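Local atomic coordinates of 3'-5'-exonuclease (Saccharomyces cerevisiae, PDB entry 3E2V), a protein that probably cuts double-stranded DNA as a magnesium-dependent endonuclease and excises it as a 3'-5' exonuclease of the TatD family. Residues K139-L144 and E182-I187; F228-L233 and G240-H245. All coordinates share one frame; numbering follows the deposited sequence.

How the contacts relate
Both contacts lie on the same side of the TatD domain, a TIM-barrel relative with eight parallel strands, and they follow one another along the chain. Contact 1 comes first. It joins helix 132-149 to helix 174-187 and closes a loop that contains the barrel strand 156-165. The chain then runs through strand 199-204 and helix 207-219 before contact 2. This lies in the connection from strand 221-222 to strand 241-242 and closes its last part, with six residues between 228-233 and 240-245. The contacts neither nest nor cross. Their centres are about 10 Å apart, and they meet at helix 174-187. Contact 2 thus adds a further layer outside that helix.

Contact 1. Residues K139-L144 and E182-I187; sequences KELYDL and EEQLKI
Leu141 and Tyr142 both hold CG anti to the backbone N (chi1 -179° and -178°), which brings their side chains to Gln184 and Ile187. Ile187 turns its CG2 branch likewise anti to its own N. That methyl meets the tyrosine ring obliquely, with Ile187 CG2 3.7 Å from Tyr142 CD1. It also lies 4.1 Å from Tyr142 CB. One turn back, Gln184 stretches out beyond CG and crosses Leu141 at about a right angle. Leu141 CD2 touches the chain at Gln184 CG, 3.8 Å away. The same methyl lies 3.4 Å from Gln184 OE1. The backbones come nearest at Tyr142 and Ile187, whose CA atoms are 6.3 Å apart. Ile187 also packs on Leu138 and Met145 of helix 132-149, and Leu141 reaches Ile62 of helix 62-75. This is close packing between two outer helices of the barrel domain, apolar at Tyr142 and Ile187, with the Gln184 side chain against a leucine methyl. The polar ends of these buried side chains find partners elsewhere: Gln184 OE1 bonds to Val89 N, Gln184 NE2 to Phe180 O, and Tyr142 OH to Asn191 ND2. The amide and phenol are therefore satisfied, and between 139-144 and 182-187 the contact is van der Waals packing.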
loop_
_atom_site.group_PDB
_atom_site.type_symbol
_atom_site.label_atom_id
_atom_site.label_comp_id
_atom_site.label_asym_id
_atom_site.label_seq_id
_atom_site.Cartn_x
_atom_site.Cartn_y
_atom_site.Cartn_z
ATOM N N LYS A 139 17.797 8.669 -10.838
ATOM C CA LYS A 139 17.353 9.508 -11.955
ATOM C C LYS A 139 16.221 8.852 -12.759
ATOM O O LYS A 139 15.235 9.496 -13.103
ATOM C CB LYS A 139 18.536 9.801 -12.884
ATOM C CG LYS A 139 18.153 10.657 -14.060
ATOM C CD LYS A 139 19.391 11.150 -14.804
ATOM C CE LYS A 139 19.023 12.275 -15.758
ATOM N NZ LYS A 139 18.082 11.782 -16.793
ATOM N N GLU A 140 16.378 7.566 -13.053
ATOM C CA GLU A 140 15.378 6.817 -13.802
ATOM C C GLU A 140 14.029 6.854 -13.065
ATOM O O GLU A 140 12.983 7.078 -13.674
ATOM C CB GLU A 140 15.845 5.380 -14.007
ATOM C CG GLU A 140 14.827 4.507 -14.729
ATOM C CD GLU A 140 15.231 3.048 -14.801
ATOM O OE1 GLU A 140 16.409 2.730 -14.513
ATOM O OE2 GLU A 140 14.364 2.213 -15.163
ATOM N N LEU A 141 14.078 6.667 -11.748
ATOM C CA LEU A 141 12.869 6.690 -10.933
ATOM C C LEU A 141 12.189 8.062 -10.902
ATOM O O LEU A 141 10.977 8.164 -11.099
ATOM C CB LEU A 141 13.211 6.211 -9.517
ATOM C CG LEU A 141 12.046 6.151 -8.533
ATOM C CD1 LEU A 141 10.963 5.183 -9.006
ATOM C CD2 LEU A 141 12.578 5.731 -7.178
ATOM N N TYR A 142 12.978 9.119 -10.679
ATOM C CA TYR A 142 12.479 10.500 -10.739
ATOM C C TYR A 142 11.839 10.798 -12.085
ATOM O O TYR A 142 10.716 11.330 -12.168
ATOM C CB TYR A 142 13.655 11.455 -10.493
ATOM C CG TYR A 142 13.306 12.929 -10.464
ATOM C CD1 TYR A 142 12.368 13.426 -9.557
ATOM C CD2 TYR A 142 13.933 13.825 -11.314
ATOM C CE1 TYR A 142 12.053 14.777 -9.498
ATOM C CE2 TYR A 142 13.627 15.186 -11.264
ATOM C CZ TYR A 142 12.689 15.650 -10.348
ATOM O OH TYR A 142 12.373 16.993 -10.285
ATOM N N ASP A 143 12.555 10.431 -13.144
ATOM C CA ASP A 143 12.045 10.651 -14.501
ATOM C C ASP A 143 10.705 9.949 -14.736
ATOM O O ASP A 143 9.785 10.537 -15.306
ATOM C CB ASP A 143 13.066 10.199 -15.539
ATOM C CG ASP A 143 14.249 11.166 -15.674
ATOM O OD1 ASP A 143 14.216 12.294 -15.114
ATOM O OD2 ASP A 143 15.232 10.761 -16.334
ATOM N N LEU A 144 10.586 8.708 -14.268
ATOM C CA LEU A 144 9.332 7.967 -14.368
ATOM C C LEU A 144 8.183 8.661 -13.641
ATOM O O LEU A 144 7.088 8.827 -14.183
ATOM C CB LEU A 144 9.504 6.550 -13.822
ATOM C CG LEU A 144 8.275 5.645 -13.922
ATOM C CD1 LEU A 144 7.891 5.447 -15.382
ATOM C CD2 LEU A 144 8.584 4.299 -13.264
ATOM N N GLU A 182 15.464 7.055 2.299
ATOM C CA GLU A 182 15.722 8.479 2.392
ATOM C C GLU A 182 15.921 9.149 1.032
ATOM O O GLU A 182 15.383 10.230 0.807
ATOM C CB GLU A 182 16.912 8.761 3.312
ATOM C CG GLU A 182 17.220 10.254 3.421
ATOM C CD GLU A 182 18.151 10.578 4.566
ATOM O OE1 GLU A 182 18.247 9.783 5.523
ATOM O OE2 GLU A 182 18.786 11.649 4.495
ATOM N N GLU A 183 16.646 8.512 0.113
ATOM C CA GLU A 183 16.831 9.116 -1.211
ATOM C C GLU A 183 15.502 9.239 -1.970
ATOM O O GLU A 183 15.266 10.226 -2.677
ATOM C CB GLU A 183 17.873 8.358 -2.060
ATOM C CG GLU A 183 19.291 8.439 -1.486
ATOM C CD GLU A 183 19.786 9.889 -1.309
ATOM O OE1 GLU A 183 19.726 10.687 -2.283
ATOM O OE2 GLU A 183 20.236 10.231 -0.187
ATOM N N GLN A 184 14.627 8.245 -1.813
ATOM C CA GLN A 184 13.294 8.354 -2.409
ATOM C C GLN A 184 12.444 9.435 -1.763
ATOM O O GLN A 184 11.676 10.114 -2.442
ATOM C CB GLN A 184 12.588 6.990 -2.397
ATOM C CG GLN A 184 13.221 6.010 -3.401
ATOM C CD GLN A 184 12.507 4.678 -3.400
ATOM O OE1 GLN A 184 11.581 4.471 -4.186
ATOM N NE2 GLN A 184 12.889 3.786 -2.476
ATOM N N LEU A 185 12.582 9.614 -0.449
ATOM C CA LEU A 185 11.912 10.739 0.179
ATOM C C LEU A 185 12.409 12.055 -0.413
ATOM O O LEU A 185 11.624 12.963 -0.644
ATOM C CB LEU A 185 12.084 10.716 1.698
ATOM C CG LEU A 185 11.328 9.597 2.418
ATOM C CD1 LEU A 185 11.770 9.572 3.863
ATOM C CD2 LEU A 185 9.799 9.768 2.297
ATOM N N LYS A 186 13.707 12.143 -0.668
ATOM C CA LYS A 186 14.239 13.371 -1.262
ATOM C C LYS A 186 13.647 13.608 -2.651
ATOM O O LYS A 186 13.201 14.706 -2.977
ATOM C CB LYS A 186 15.757 13.312 -1.348
ATOM C CG LYS A 186 16.482 13.428 -0.015
ATOM C CD LYS A 186 17.980 13.234 -0.236
ATOM C CE LYS A 186 18.751 13.241 1.076
ATOM N NZ LYS A 186 20.197 12.874 0.830
ATOM N N ILE A 187 13.636 12.567 -3.464
ATOM C CA ILE A 187 13.062 12.663 -4.808
ATOM C C ILE A 187 11.621 13.139 -4.758
ATOM O O ILE A 187 11.208 13.965 -5.566
ATOM C CB ILE A 187 13.171 11.309 -5.565
ATOM C CG1 ILE A 187 14.587 11.136 -6.112
ATOM C CG2 ILE A 187 12.108 11.192 -6.671
ATOM C CD1 ILE A 187 14.828 9.731 -6.619
#

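Contact 2. Residues F228-L233 and G240-H245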
loop_
_atom_site.group_PDB
_atom_site.type_symbol
_atom_site.label_atom_id
_atom_site.label_comp_id
_atom_site.label_asym_id
_atom_site.label_seq_id
_atom_site.Cartn_x
_atom_site.Cartn_y
_atom_site.Cartn_z
ATOM N N PHE A 228 24.022 11.380 -3.912
ATOM C CA PHE A 228 23.418 10.814 -5.122
ATOM C C PHE A 228 23.049 11.846 -6.181
ATOM O O PHE A 228 22.373 11.542 -7.171
ATOM C CB PHE A 228 22.271 9.859 -4.736
ATOM C CG PHE A 228 22.751 8.690 -3.909
ATOM C CD1 PHE A 228 23.248 7.548 -4.524
ATOM C CD2 PHE A 228 22.784 8.762 -2.525
ATOM C CE1 PHE A 228 23.737 6.477 -3.748
ATOM C CE2 PHE A 228 23.265 7.705 -1.744
ATOM C CZ PHE A 228 23.753 6.560 -2.364
ATOM N N GLN A 229 23.532 13.075 -5.975
ATOM C CA GLN A 229 23.479 14.130 -6.995
ATOM C C GLN A 229 22.058 14.443 -7.482
ATOM O O GLN A 229 21.817 14.675 -8.668
ATOM C CB GLN A 229 24.433 13.830 -8.180
ATOM C CG GLN A 229 25.917 13.753 -7.800
ATOM C CD GLN A 229 26.858 13.533 -8.993
ATOM O OE1 GLN A 229 26.432 13.187 -10.100
ATOM N NE2 GLN A 229 28.158 13.718 -8.753
ATOM N N LEU A 230 21.116 14.490 -6.542
ATOM C CA LEU A 230 19.717 14.736 -6.883
ATOM C C LEU A 230 19.473 16.185 -7.267
ATOM O O LEU A 230 18.553 16.493 -8.022
ATOM C CB LEU A 230 18.811 14.359 -5.715
ATOM C CG LEU A 230 18.857 12.922 -5.209
ATOM C CD1 LEU A 230 17.905 12.757 -4.025
ATOM C CD2 LEU A 230 18.512 11.924 -6.312
ATOM N N GLN A 231 20.297 17.078 -6.737
ATOM C CA GLN A 231 20.140 18.503 -7.010
ATOM C C GLN A 231 20.602 18.866 -8.430
ATOM O O GLN A 231 20.507 20.026 -8.841
ATOM C CB GLN A 231 20.831 19.328 -5.908
ATOM C CG GLN A 231 20.114 19.168 -4.557
ATOM C CD GLN A 231 20.904 19.688 -3.374
ATOM O OE1 GLN A 231 21.548 20.744 -3.444
ATOM N NE2 GLN A 231 20.853 18.956 -2.269
ATOM N N LYS A 232 21.081 17.863 -9.173
ATOM C CA LYS A 232 21.413 17.984 -10.600
ATOM C C LYS A 232 20.228 17.608 -11.493
ATOM O O LYS A 232 20.250 17.836 -12.707
ATOM C CB LYS A 232 22.611 17.093 -10.947
ATOM N N LEU A 233 19.199 17.023 -10.890
ATOM C CA LEU A 233 18.007 16.609 -11.619
ATOM C C LEU A 233 17.017 17.767 -11.734
ATOM O O LEU A 233 15.930 17.610 -12.297
ATOM C CB LEU A 233 17.347 15.413 -10.924
ATOM C CG LEU A 233 18.203 14.183 -10.594
ATOM C CD1 LEU A 233 17.381 13.207 -9.774
ATOM C CD2 LEU A 233 18.747 13.507 -11.853
ATOM N N GLY A 240 19.212 22.827 -1.032
ATOM C CA GLY A 240 19.385 21.511 -0.424
ATOM C C GLY A 240 18.458 21.247 0.756
ATOM O O GLY A 240 18.629 20.251 1.469
ATOM N N PHE A 241 17.521 22.171 0.988
ATOM C CA PHE A 241 16.583 22.069 2.109
ATOM C C PHE A 241 15.371 21.220 1.726
ATOM O O PHE A 241 14.601 21.568 0.820
ATOM C CB PHE A 241 16.139 23.464 2.570
ATOM C CG PHE A 241 15.239 23.457 3.780
ATOM C CD1 PHE A 241 15.718 23.092 5.020
ATOM C CD2 PHE A 241 13.921 23.862 3.666
ATOM C CE1 PHE A 241 14.894 23.105 6.150
ATOM C CE2 PHE A 241 13.084 23.874 4.784
ATOM C CZ PHE A 241 13.576 23.496 6.028
ATOM N N TYR A 242 15.230 20.109 2.441
ATOM C CA TYR A 242 14.128 19.159 2.267
ATOM C C TYR A 242 13.151 19.273 3.433
ATOM O O TYR A 242 13.542 19.079 4.584
ATOM C CB TYR A 242 14.664 17.736 2.220
ATOM C CG TYR A 242 15.416 17.428 0.944
ATOM C CD1 TYR A 242 14.729 17.044 -0.202
ATOM C CD2 TYR A 242 16.803 17.548 0.881
ATOM C CE1 TYR A 242 15.393 16.770 -1.383
ATOM C CE2 TYR A 242 17.483 17.276 -0.295
ATOM C CZ TYR A 242 16.768 16.883 -1.421
ATOM O OH TYR A 242 17.425 16.602 -2.594
ATOM N N LYS A 243 11.882 19.549 3.131
ATOM C CA LYS A 243 10.835 19.544 4.154
ATOM C C LYS A 243 9.507 19.173 3.519
ATOM O O LYS A 243 9.154 19.727 2.482
ATOM C CB LYS A 243 10.713 20.925 4.856
ATOM C CG LYS A 243 9.755 20.913 6.032
ATOM C CD LYS A 243 9.609 22.292 6.668
ATOM C CE LYS A 243 8.728 22.175 7.913
ATOM N NZ LYS A 243 8.413 23.523 8.503
ATOM N N PHE A 244 8.759 18.266 4.142
ATOM C CA PHE A 244 7.436 17.954 3.619
ATOM C C PHE A 244 6.535 19.190 3.603
ATOM O O PHE A 244 6.512 19.992 4.546
ATOM C CB PHE A 244 6.733 16.900 4.462
ATOM C CG PHE A 244 7.356 15.527 4.435
ATOM C CD1 PHE A 244 8.016 15.013 3.311
ATOM C CD2 PHE A 244 7.191 14.708 5.536
ATOM C CE1 PHE A 244 8.556 13.701 3.327
ATOM C CE2 PHE A 244 7.716 13.403 5.553
ATOM C CZ PHE A 244 8.388 12.897 4.439
ATOM N N HIS A 245 5.766 19.319 2.526
ATOM C CA HIS A 245 4.705 20.308 2.483
ATOM C C HIS A 245 3.778 20.148 3.694
ATOM O O HIS A 245 3.504 19.018 4.101
ATOM C CB HIS A 245 3.901 20.109 1.199
ATOM C CG HIS A 245 2.958 21.232 0.901
ATOM N ND1 HIS A 245 1.714 21.330 1.480
ATOM C CD2 HIS A 245 3.074 22.303 0.076
ATOM C CE1 HIS A 245 1.107 22.419 1.041
ATOM N NE2 HIS A 245 1.910 23.025 0.188
HETATM O O HOH W 1 20.034 16.121 -2.211
#
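Gln231 and Tyr242 meet mainly through a water, while Gln231 also lies against Gly240. These three residues bury most of the surface in the contact. Gln231 has its CG anti to the carbonyl carbon (chi1 -67°) and an extended chain beyond it, which carries the amide across to the backbone of Gly240. Its NE2 lies 3.5 Å from Gly240 CA, and its OE1 is 3.8 Å from the same carbon. A CB on Gly240 would press on this amide and, at this backbone conformation, on the carbonyl oxygen of the preceding residue, so glycine suits the position. The plane of the Gln231 amide is turned 61° from that of the Tyr242 ring. Water 1 accepts a bond of 3.0 Å from Gln231 NE2. The same water is 2.7 Å from Tyr242 OH and hydrogen-bonded to it. Gln231 NE2 also bonds to Asp223 O. It thus has two acceptors, which help hold the amide in this orientation. With an alanine in place of Gln231, the water and Asp223 O would probably lose this donor, and the space beside Gly240 would be less well filled. Leu230, next to Gln231 in the chain, also meets Tyr242, crossing it at about a right angle, with Leu230 CB 4.1 Å from Tyr242 OH. Strands 221-222 and 241-242 form a beta hairpin, and the contact folds its long loop back on the second strand. Tyr242 rests on Lys186 of helix 174-187 and Phe217 of helix 207-219, while Leu230 packs on Glu183 and Lys186 of helix 174-187.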